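Local coordinates for protein TRAP-type transporter, periplasmic component (Cupriavidus necator, PDB 4P8B) that binds (S)-2-acetolactate and probably delivers it, as the periplasmic solute-binding component, to a TRAP-type membrane transporter, at residues S36-P41 / G77-E82; E50-L55 / F246-Q251; S84-G89 / I99-Q104; P103-L108 / F136-K141. One frame throughout, in Å; residues are numbered along the deposited sequence.

Interaction 1. Residues S36-P41 / G77-E82; sequences SLVLGP and GDQTRE. With X2X ((2S)-2-hydroxy-2-methyl-3-oxobutanoic acid), chain D.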
# COMPACT_ATOMS: atom_id res chain seq x y z
N SER A 36 -14.82 3.04 1.28
CA SER A 36 -13.92 3.62 0.31
C SER A 36 -12.78 2.66 -0.04
O SER A 36 -12.20 2.02 0.86
CB SER A 36 -13.34 4.92 0.86
OG SER A 36 -12.54 5.53 -0.15
N LEU A 37 -12.45 2.57 -1.34
CA LEU A 37 -11.32 1.77 -1.84
C LEU A 37 -10.69 2.55 -2.98
O LEU A 37 -11.41 3.00 -3.87
CB LEU A 37 -11.83 0.47 -2.45
CG LEU A 37 -12.58 -0.47 -1.51
CD1 LEU A 37 -13.27 -1.57 -2.31
CD2 LEU A 37 -11.67 -1.05 -0.45
N VAL A 38 -9.35 2.64 -3.02
CA VAL A 38 -8.72 3.19 -4.21
C VAL A 38 -8.88 2.23 -5.37
O VAL A 38 -9.27 2.64 -6.46
CB VAL A 38 -7.22 3.45 -3.99
CG1 VAL A 38 -6.56 3.92 -5.28
CG2 VAL A 38 -7.02 4.50 -2.94
N LEU A 39 -8.63 0.94 -5.13
CA LEU A 39 -8.69 -0.10 -6.17
C LEU A 39 -9.92 -0.98 -6.01
O LEU A 39 -10.26 -1.38 -4.89
CB LEU A 39 -7.44 -0.97 -6.06
CG LEU A 39 -6.10 -0.25 -6.26
CD1 LEU A 39 -4.94 -1.25 -6.23
CD2 LEU A 39 -6.10 0.53 -7.58
N GLY A 40 -10.57 -1.25 -7.12
CA GLY A 40 -11.74 -2.08 -7.14
C GLY A 40 -11.42 -3.56 -7.21
O GLY A 40 -10.26 -3.96 -7.12
N PRO A 41 -12.45 -4.38 -7.37
CA PRO A 41 -12.35 -5.84 -7.28
C PRO A 41 -11.49 -6.53 -8.37
O PRO A 41 -11.31 -7.74 -8.29
CB PRO A 41 -13.80 -6.30 -7.41
CG PRO A 41 -14.62 -5.11 -7.02
CD PRO A 41 -13.84 -3.92 -7.43
N GLY A 77 -11.38 11.11 -6.02
CA GLY A 77 -10.12 10.52 -6.44
C GLY A 77 -8.89 10.94 -5.67
O GLY A 77 -7.80 10.44 -5.93
N ASP A 78 -9.05 11.87 -4.73
CA ASP A 78 -7.91 12.46 -4.03
C ASP A 78 -7.56 11.58 -2.83
O ASP A 78 -7.89 11.87 -1.67
CB ASP A 78 -8.29 13.87 -3.61
CG ASP A 78 -7.11 14.70 -3.15
OD1 ASP A 78 -6.00 14.15 -3.02
OD2 ASP A 78 -7.33 15.92 -2.91
N GLN A 79 -6.86 10.49 -3.10
CA GLN A 79 -6.65 9.45 -2.11
C GLN A 79 -5.82 9.91 -0.92
O GLN A 79 -5.89 9.31 0.16
CB GLN A 79 -6.00 8.23 -2.79
CG GLN A 79 -4.59 8.49 -3.34
CD GLN A 79 -4.21 7.53 -4.43
OE1 GLN A 79 -4.82 7.54 -5.47
NE2 GLN A 79 -3.21 6.71 -4.18
N THR A 80 -5.07 10.99 -1.10
CA THR A 80 -4.23 11.46 -0.01
C THR A 80 -4.98 12.36 0.95
O THR A 80 -4.37 12.90 1.87
CB THR A 80 -2.93 12.15 -0.50
OG1 THR A 80 -3.23 13.21 -1.41
CG2 THR A 80 -2.00 11.14 -1.18
N ARG A 81 -6.30 12.47 0.81
CA ARG A 81 -7.11 13.01 1.88
C ARG A 81 -8.27 12.09 2.25
O ARG A 81 -9.23 12.51 2.89
CB ARG A 81 -7.62 14.41 1.56
CG ARG A 81 -8.53 14.48 0.34
CD ARG A 81 -8.94 15.92 0.08
NE ARG A 81 -9.72 16.06 -1.14
CZ ARG A 81 -11.03 15.90 -1.23
NH1 ARG A 81 -11.75 15.62 -0.16
NH2 ARG A 81 -11.64 16.06 -2.41
N GLU A 82 -8.17 10.83 1.87
CA GLU A 82 -9.12 9.82 2.28
C GLU A 82 -9.20 9.69 3.82
O GLU A 82 -10.29 9.55 4.37
CB GLU A 82 -8.75 8.47 1.68
CG GLU A 82 -9.81 7.39 1.86
CD GLU A 82 -9.33 5.99 1.47
OE1 GLU A 82 -8.22 5.60 1.90
OE2 GLU A 82 -10.03 5.27 0.75
OAD X2X D . -1.72 4.95 -6.00
CAH X2X D . -1.16 3.81 -5.97
OAE X2X D . -0.07 3.59 -6.58
CAI X2X D . -1.77 2.69 -5.19
CAB X2X D . -3.05 2.27 -5.89
OAF X2X D . -0.85 1.66 -4.97
CAG X2X D . -2.07 3.27 -3.85
OAC X2X D . -3.21 3.65 -3.58
CAA X2X D . -0.98 3.42 -2.84
O HOH W 1 -8.73 3.09 -0.12
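S36 and E82 lie with their CA atoms 8.1 Å apart and V38 and Q79 with theirs 6.9 Å apart, with no direct backbone hydrogen bond between them; side chains and one water bridge the gap. Segment 36-41 leaves strand 33-36 of the five-stranded sheet, whereas 77-82 is the end of the loop between strand 66-69 and helix 82-88, and both line the ligand pocket of this family 7 periplasmic solute-binding fold. E82 opens helix 82-88 right after the N-cap residue R81, and its backbone N bonds back to Q79 O.

At the end farther from the ligand a buried hydroxyl meets a carboxylate. S36 OG stands anti to its own N (chi1 -175°), which swings it toward E82, and it donates to E82 OE2 at 2.7 Å through the lone pair turned away from the other oxygen. E82 reaches it with an extended chain. The same OE2 takes a hydrogen bond from water 1, which in turn weakly accepts from V38 N, so a relay joins the carboxylate to the other backbone. The second oxygen, OE1, has a partner outside the two segments.

Nearer the pocket the contact is apolar. V38 CG2 touches Q79 CB at 3.9 Å, the two side chains crossing at about a right angle. V38 CG1 and L39 CD2 continue as the apolar wall beside acetolactate. Q79 OE1 is occupied by W199 N and its amide nitrogen also serves N100 OD1, which fixes the flip of the amide; Q79 NE2 then donates to the carboxylate atom OAD of the ligand at 2.9 Å, with an N-H...O angle of 160°.

Interaction 2. Residues E50-L55 / F246-Q251; sequences EIWADL and FVVNKQ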
# COMPACT_ATOMS: atom_id res chain seq x y z
N GLU A 50 -14.48 -6.33 -0.92
CA GLU A 50 -15.69 -7.04 -1.32
C GLU A 50 -15.96 -8.20 -0.36
O GLU A 50 -17.09 -8.40 0.07
CB GLU A 50 -15.48 -7.57 -2.73
CG GLU A 50 -16.66 -8.18 -3.45
CD GLU A 50 -16.29 -8.44 -4.91
OE1 GLU A 50 -15.60 -9.45 -5.18
OE2 GLU A 50 -16.64 -7.63 -5.79
N ILE A 51 -14.92 -8.96 -0.03
CA ILE A 51 -15.08 -10.09 0.89
C ILE A 51 -15.54 -9.59 2.25
O ILE A 51 -16.44 -10.17 2.87
CB ILE A 51 -13.76 -10.89 1.03
CG1 ILE A 51 -13.43 -11.58 -0.30
CG2 ILE A 51 -13.84 -11.91 2.17
CD1 ILE A 51 -12.00 -12.11 -0.40
N TRP A 52 -14.96 -8.49 2.72
CA TRP A 52 -15.35 -7.94 4.00
C TRP A 52 -16.82 -7.57 3.97
O TRP A 52 -17.59 -7.94 4.88
CB TRP A 52 -14.50 -6.70 4.29
CG TRP A 52 -14.69 -6.11 5.66
CD1 TRP A 52 -15.21 -6.73 6.77
CD2 TRP A 52 -14.34 -4.79 6.06
NE1 TRP A 52 -15.20 -5.85 7.84
CE2 TRP A 52 -14.67 -4.65 7.42
CE3 TRP A 52 -13.77 -3.70 5.39
CZ2 TRP A 52 -14.45 -3.48 8.12
CZ3 TRP A 52 -13.55 -2.54 6.09
CH2 TRP A 52 -13.87 -2.43 7.45
N ALA A 53 -17.24 -6.85 2.94
CA ALA A 53 -18.62 -6.41 2.84
C ALA A 53 -19.57 -7.59 2.79
O ALA A 53 -20.60 -7.59 3.49
CB ALA A 53 -18.78 -5.54 1.61
N ASP A 54 -19.24 -8.61 2.01
CA ASP A 54 -20.10 -9.79 1.86
C ASP A 54 -20.19 -10.53 3.19
O ASP A 54 -21.28 -10.97 3.59
CB ASP A 54 -19.59 -10.75 0.77
CG ASP A 54 -19.67 -10.16 -0.63
OD1 ASP A 54 -20.31 -9.12 -0.82
OD2 ASP A 54 -19.08 -10.77 -1.56
N LEU A 55 -19.08 -10.67 3.91
CA LEU A 55 -19.13 -11.42 5.16
C LEU A 55 -19.94 -10.66 6.21
O LEU A 55 -20.67 -11.28 6.99
CB LEU A 55 -17.72 -11.67 5.69
CG LEU A 55 -16.87 -12.68 4.93
CD1 LEU A 55 -15.47 -12.76 5.57
CD2 LEU A 55 -17.50 -14.06 4.90
N PHE A 246 -7.86 -2.20 7.37
CA PHE A 246 -9.32 -2.22 7.38
C PHE A 246 -9.77 -1.34 8.55
O PHE A 246 -9.39 -1.61 9.70
CB PHE A 246 -9.82 -3.67 7.60
CG PHE A 246 -9.56 -4.62 6.46
CD1 PHE A 246 -8.29 -5.02 6.15
CD2 PHE A 246 -10.62 -5.14 5.72
CE1 PHE A 246 -8.07 -5.89 5.12
CE2 PHE A 246 -10.40 -6.00 4.69
CZ PHE A 246 -9.14 -6.38 4.38
N VAL A 247 -10.57 -0.31 8.30
CA VAL A 247 -10.94 0.65 9.35
C VAL A 247 -12.39 1.06 9.25
O VAL A 247 -13.02 0.97 8.20
CB VAL A 247 -10.10 1.95 9.28
CG1 VAL A 247 -8.63 1.66 9.40
CG2 VAL A 247 -10.40 2.72 7.99
N VAL A 248 -12.92 1.53 10.38
CA VAL A 248 -14.29 2.05 10.46
C VAL A 248 -14.21 3.39 11.16
O VAL A 248 -13.48 3.56 12.13
CB VAL A 248 -15.19 1.09 11.26
CG1 VAL A 248 -16.63 1.64 11.34
CG2 VAL A 248 -15.21 -0.27 10.63
N ASN A 249 -14.98 4.36 10.68
CA ASN A 249 -15.14 5.62 11.40
C ASN A 249 -15.63 5.39 12.85
O ASN A 249 -16.43 4.51 13.07
CB ASN A 249 -16.12 6.52 10.63
CG ASN A 249 -16.63 7.70 11.46
OD1 ASN A 249 -17.58 7.56 12.25
ND2 ASN A 249 -16.00 8.85 11.31
N LYS A 250 -15.06 6.14 13.79
CA LYS A 250 -15.30 5.95 15.24
C LYS A 250 -16.77 6.06 15.60
O LYS A 250 -17.30 5.23 16.35
CB LYS A 250 -14.46 6.96 16.02
CG LYS A 250 -14.62 6.92 17.56
CD LYS A 250 -13.68 7.95 18.18
CE LYS A 250 -13.83 8.04 19.69
NZ LYS A 250 -13.30 6.83 20.37
N GLN A 251 -17.46 7.05 15.05
CA GLN A 251 -18.87 7.24 15.41
C GLN A 251 -19.76 6.17 14.78
O GLN A 251 -20.75 5.75 15.37
CB GLN A 251 -19.33 8.65 15.07
CG GLN A 251 -18.73 9.73 15.99
CD GLN A 251 -17.35 10.17 15.56
OE1 GLN A 251 -17.01 10.15 14.38
NE2 GLN A 251 -16.53 10.59 16.53
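An edge-to-face aromatic contact joins helix 44-59 to strand 241-249 in the buried layer between helix and sheet: W52 offers a ring face and F246 presents its edge. The pair is offset, with the centroid of the six-membered ring of W52 5.3 Å from that of F246 and the planes at 70°. F246 CD2 sits over the rim of the indole and comes closest to W52 CE3, at 3.5 Å.

W52 CG is anti to the backbone N (chi1 -173°), and this sends the indole off the helix toward the sheet, where it slides past F246 in the opposite direction. Its far end then follows the strand. W52 CH2 lies 3.6 Å from V247 O, which is in the ring plane at the edge, and V248 CG2 packs beside the same carbon at 4.1 Å.

The helix and strand segments run at 56° to each other, with axes 11.5 Å apart, a gap that the large indole spans. This is helix-on-sheet packing in the alpha/beta core of a periplasmic binding protein fold, with M93 and V95 of strand 93-97 and L147 of strand 144-154 also touching W52. Helix 258-279 borders the pair too: W52 NE1 donates to V264 O, which satisfies the polar edge of the indole, and A271 packs on F246.

Interaction 3. Residues S84-G89 / I99-Q104; sequences SAIRQG and INWSPQ. With X2X ((2S)-2-hydroxy-2-methyl-3-oxobutanoic acid), chain D.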
# COMPACT_ATOMS: atom_id res chain seq x y z
N SER A 84 -8.80 11.86 6.20
CA SER A 84 -9.60 12.93 6.81
C SER A 84 -11.09 12.71 6.57
O SER A 84 -11.92 12.95 7.45
CB SER A 84 -9.17 14.29 6.26
OG SER A 84 -7.77 14.45 6.37
N ALA A 85 -11.45 12.22 5.39
CA ALA A 85 -12.85 11.95 5.08
C ALA A 85 -13.40 10.81 5.95
O ALA A 85 -14.57 10.84 6.35
CB ALA A 85 -13.01 11.63 3.59
N ILE A 86 -12.56 9.81 6.23
CA ILE A 86 -12.96 8.76 7.18
C ILE A 86 -13.14 9.33 8.59
O ILE A 86 -14.15 9.07 9.23
CB ILE A 86 -11.94 7.59 7.24
CG1 ILE A 86 -11.77 6.92 5.89
CG2 ILE A 86 -12.42 6.55 8.25
CD1 ILE A 86 -10.50 6.09 5.78
N ARG A 87 -12.15 10.10 9.06
CA ARG A 87 -12.19 10.69 10.41
C ARG A 87 -13.42 11.59 10.57
O ARG A 87 -14.05 11.60 11.63
CB ARG A 87 -10.90 11.47 10.65
CG ARG A 87 -10.70 11.99 12.07
CD ARG A 87 -9.45 12.84 12.16
NE ARG A 87 -9.00 13.00 13.54
CZ ARG A 87 -9.51 13.88 14.40
NH1 ARG A 87 -9.02 13.94 15.63
NH2 ARG A 87 -10.50 14.69 14.04
N GLN A 88 -13.76 12.33 9.52
CA GLN A 88 -14.90 13.24 9.52
C GLN A 88 -16.22 12.51 9.39
O GLN A 88 -17.26 13.01 9.86
CB GLN A 88 -14.80 14.25 8.37
CG GLN A 88 -13.69 15.27 8.51
CD GLN A 88 -13.39 15.97 7.20
OE1 GLN A 88 -14.19 15.93 6.26
NE2 GLN A 88 -12.23 16.60 7.12
N GLY A 89 -16.22 11.33 8.77
CA GLY A 89 -17.45 10.59 8.56
C GLY A 89 -18.09 10.73 7.19
O GLY A 89 -19.19 10.23 6.95
N ILE A 99 0.30 4.27 2.61
CA ILE A 99 0.88 5.38 1.91
C ILE A 99 -0.09 6.57 1.86
O ILE A 99 0.27 7.72 2.08
CB ILE A 99 1.29 4.98 0.48
CG1 ILE A 99 2.48 4.02 0.54
CG2 ILE A 99 1.65 6.23 -0.33
CD1 ILE A 99 2.82 3.42 -0.81
N ASN A 100 -1.35 6.28 1.59
CA ASN A 100 -2.32 7.33 1.34
C ASN A 100 -2.71 8.09 2.58
O ASN A 100 -3.11 9.26 2.50
CB ASN A 100 -3.57 6.74 0.69
CG ASN A 100 -3.30 6.22 -0.70
OD1 ASN A 100 -2.37 6.67 -1.39
ND2 ASN A 100 -4.03 5.20 -1.09
N TRP A 101 -2.55 7.45 3.74
CA TRP A 101 -2.90 8.07 5.01
C TRP A 101 -1.69 8.67 5.73
O TRP A 101 -1.82 9.31 6.78
CB TRP A 101 -3.58 7.05 5.93
CG TRP A 101 -4.84 6.44 5.43
CD1 TRP A 101 -5.61 6.84 4.34
CD2 TRP A 101 -5.49 5.30 5.98
NE1 TRP A 101 -6.69 5.99 4.21
CE2 TRP A 101 -6.65 5.05 5.21
CE3 TRP A 101 -5.21 4.48 7.07
CZ2 TRP A 101 -7.49 3.99 5.49
CZ3 TRP A 101 -6.05 3.43 7.35
CH2 TRP A 101 -7.19 3.19 6.55
N SER A 102 -0.51 8.43 5.19
CA SER A 102 0.70 8.98 5.78
C SER A 102 0.69 10.51 5.95
O SER A 102 1.23 10.99 6.94
CB SER A 102 1.93 8.56 4.97
OG SER A 102 2.18 7.18 5.13
N PRO A 103 0.08 11.27 5.02
CA PRO A 103 0.09 12.73 5.25
C PRO A 103 -0.58 13.14 6.56
O PRO A 103 -0.17 14.15 7.15
CB PRO A 103 -0.65 13.29 4.03
CG PRO A 103 -0.44 12.27 2.99
CD PRO A 103 -0.46 10.94 3.68
N GLN A 104 -1.56 12.37 7.02
CA GLN A 104 -2.27 12.66 8.26
C GLN A 104 -1.74 11.90 9.47
O GLN A 104 -1.92 12.35 10.60
CB GLN A 104 -3.75 12.34 8.12
CG GLN A 104 -4.48 13.23 7.13
CD GLN A 104 -4.32 12.76 5.69
OE1 GLN A 104 -4.09 11.58 5.43
NE2 GLN A 104 -4.43 13.70 4.75
OAD X2X D . -1.72 4.95 -6.00
CAH X2X D . -1.16 3.81 -5.97
OAE X2X D . -0.07 3.59 -6.58
CAI X2X D . -1.77 2.69 -5.19
CAB X2X D . -3.05 2.27 -5.89
OAF X2X D . -0.85 1.66 -4.97
CAG X2X D . -2.07 3.27 -3.85
OAC X2X D . -3.21 3.65 -3.58
CAA X2X D . -0.98 3.42 -2.84
O HOH W 2 -6.41 16.18 4.95
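I86 and W101 meet where helix 82-88 packs against the short, weakly bonded helix 98-101, against strand 241-249 of the sheet in this periplasmic solute-binding fold. I86 points its CB toward the other segment, and CG1, placed beside the backbone N (chi1 -60°), carries the chain on in that direction. CG2 branches off anti to the N, and the contact is left to the tip. There CD1 comes to 3.7 Å from W101 CZ2, with CE2 and NE1 only slightly farther away. The two side chains cross at about a right angle, and the methyl approaches the indole obliquely.

W101 is turned so that its indole reaches back to helix 82-88. Its NE1 donates to E82 OE1, a bond that should fix the tilt of the ring, while the ring of F83 meets it with the planes at about 55°, and V247 and I245 of strand 241-249 also touch it.

The second contact is partly exposed and partly polar. S84 OG rests 3.6 Å from Q104 CG, where the glutamine chain bends at chi2 (83°). Water 2 joins the two residues: it lies 2.6 Å from S84 OG and accepts from Q104 NE2 at 3.2 Å. The same NE2 also donates to T80 O, so the amide end is held from two places.

One residue before W101, N100 reaches into the pocket. Its ND2 donates to the keto oxygen OAC of acetolactate at 3.0 Å, nearly straight at 169°.

Interaction 4. Residues P103-L108 / F136-K141; sequences PQVREL and FATLEK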
# COMPACT_ATOMS: atom_id res chain seq x y z
N PRO A 103 0.08 11.27 5.02
CA PRO A 103 0.09 12.73 5.25
C PRO A 103 -0.58 13.14 6.56
O PRO A 103 -0.17 14.15 7.15
CB PRO A 103 -0.65 13.29 4.03
CG PRO A 103 -0.44 12.27 2.99
CD PRO A 103 -0.46 10.94 3.68
N GLN A 104 -1.56 12.37 7.02
CA GLN A 104 -2.27 12.66 8.26
C GLN A 104 -1.74 11.90 9.47
O GLN A 104 -1.92 12.35 10.60
CB GLN A 104 -3.75 12.34 8.12
CG GLN A 104 -4.48 13.23 7.13
CD GLN A 104 -4.32 12.76 5.69
OE1 GLN A 104 -4.09 11.58 5.43
NE2 GLN A 104 -4.43 13.70 4.75
N VAL A 105 -1.13 10.74 9.24
CA VAL A 105 -0.66 9.88 10.32
C VAL A 105 0.80 9.57 10.05
O VAL A 105 1.12 8.63 9.31
CB VAL A 105 -1.47 8.58 10.40
CG1 VAL A 105 -1.08 7.78 11.66
CG2 VAL A 105 -2.98 8.88 10.39
N ARG A 106 1.69 10.36 10.64
CA ARG A 106 3.12 10.29 10.30
C ARG A 106 3.73 8.91 10.52
O ARG A 106 4.66 8.53 9.83
CB ARG A 106 3.93 11.32 11.07
CG ARG A 106 4.18 10.92 12.52
CD ARG A 106 4.99 11.96 13.27
NE ARG A 106 4.18 13.09 13.66
CZ ARG A 106 3.25 13.04 14.62
NH1 ARG A 106 3.01 11.91 15.27
NH2 ARG A 106 2.56 14.13 14.93
N GLU A 107 3.21 8.16 11.49
CA GLU A 107 3.78 6.85 11.80
C GLU A 107 3.63 5.87 10.65
O GLU A 107 4.40 4.93 10.54
CB GLU A 107 3.12 6.26 13.05
CG GLU A 107 3.40 6.99 14.34
CD GLU A 107 2.58 8.26 14.56
OE1 GLU A 107 1.63 8.57 13.78
OE2 GLU A 107 2.89 8.98 15.52
N LEU A 108 2.65 6.10 9.76
CA LEU A 108 2.46 5.20 8.65
C LEU A 108 3.59 5.30 7.61
O LEU A 108 3.73 4.41 6.79
CB LEU A 108 1.08 5.40 8.00
CG LEU A 108 -0.11 5.11 8.90
CD1 LEU A 108 -1.38 5.40 8.15
CD2 LEU A 108 -0.10 3.66 9.37
N PHE A 136 -1.82 0.70 15.37
CA PHE A 136 -3.26 0.61 15.62
C PHE A 136 -3.70 1.51 16.77
O PHE A 136 -4.73 2.18 16.67
CB PHE A 136 -3.70 -0.83 15.87
CG PHE A 136 -4.08 -1.59 14.62
CD1 PHE A 136 -3.54 -1.28 13.39
CD2 PHE A 136 -4.99 -2.64 14.70
CE1 PHE A 136 -3.92 -1.98 12.23
CE2 PHE A 136 -5.37 -3.34 13.55
CZ PHE A 136 -4.82 -3.02 12.34
N ALA A 137 -2.92 1.55 17.85
CA ALA A 137 -3.27 2.43 18.97
C ALA A 137 -3.28 3.89 18.54
O ALA A 137 -4.16 4.66 18.96
CB ALA A 137 -2.30 2.22 20.13
N THR A 138 -2.32 4.27 17.70
CA THR A 138 -2.24 5.64 17.22
C THR A 138 -3.47 5.96 16.36
O THR A 138 -4.07 7.03 16.47
CB THR A 138 -0.95 5.85 16.41
OG1 THR A 138 0.20 5.78 17.28
CG2 THR A 138 -0.96 7.21 15.72
N LEU A 139 -3.86 5.02 15.50
CA LEU A 139 -5.02 5.24 14.66
C LEU A 139 -6.31 5.37 15.47
O LEU A 139 -7.14 6.25 15.21
CB LEU A 139 -5.16 4.09 13.65
CG LEU A 139 -4.10 4.03 12.56
CD1 LEU A 139 -4.25 2.74 11.78
CD2 LEU A 139 -4.22 5.23 11.65
N GLU A 140 -6.47 4.51 16.47
CA GLU A 140 -7.67 4.52 17.30
C GLU A 140 -7.82 5.89 17.98
O GLU A 140 -8.92 6.45 18.03
CB GLU A 140 -7.61 3.38 18.32
CG GLU A 140 -8.95 3.10 18.98
CD GLU A 140 -9.31 4.11 20.04
OE1 GLU A 140 -8.37 4.70 20.63
OE2 GLU A 140 -10.52 4.32 20.29
N LYS A 141 -6.71 6.45 18.45
CA LYS A 141 -6.77 7.73 19.15
C LYS A 141 -7.17 8.83 18.18
O LYS A 141 -7.75 9.84 18.59
CB LYS A 141 -5.42 8.06 19.78
CG LYS A 141 -5.06 7.21 20.99
CD LYS A 141 -3.73 7.64 21.59
CE LYS A 141 -3.41 6.89 22.89
NZ LYS A 141 -2.89 5.51 22.64
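V105 and L139 make the apolar half of this contact, between the loop after helix 98-101 and the last turns of helix 130-141. V105 points its CB toward the helix, and both of its methyls meet the same leucine branch: CG1 lies 4.0 Å from L139 CD2 and CG2 4.1 Å from that same CD2. The side chains cross at about a right angle, so the forked valine lies across the leucine tip. V105 CG1 also reaches T138 CG2 at 4.1 Å, these two side chains running past each other in opposite directions.

A carboxylate lies against a methyl in the second kind of contact. T138 CG2 stands anti to the backbone N and beside the carbonyl carbon, which aims it at the loop, and E107 OE1 approaches it to 3.5 Å. E107 gets there because its chain bends at chi2 (79°), bringing OE1 beside the T138 methyl. No hydrogen bond spans the two segments. The threonine hydroxyl instead turns to its own helix, with a weak bond from OG1 to S134 O.

Charge pairing stays within the loop. R106 NH1 forms a salt bridge with E107 OE2 at 2.9 Å, though the hydrogen bond in it is weak, bent to 125°, while the oxygen lies at the edge of the guanidinium, in its plane. It engages the carboxylate oxygen other than the one against T138. In the backbone, L108 N bonds to V105 O at the start of the 3-10 turn 106-108.

F83 of helix 82-88 touches both V105 and L139, L108 packs on W101 and T98 of helix 98-101, and L139 continues onto P146 of strand 144-154 and I245 of strand 241-249.

Overall arrangement
From the N terminus, interaction 1 closes the first loop, from strand 33-36 through helix 44-59 and strand 66-69 to the start of helix 82-88. Interaction 2 opens inside that loop, at helix 44-59, and closes only at strand 241-249, so the two cross. Interactions 3 and 4 are both nested within the long span of interaction 2, and they follow in series, sharing P103 and Q104. Interactions 1 and 3 both touch acetolactate and meet through Q79 with N100 and E82 with W101. N249 ND2 bonds to I86 O, tying interaction 2 to interaction 3. Together they join helices 44-59, 82-88, 98-101 and 130-141 to the five-stranded sheet.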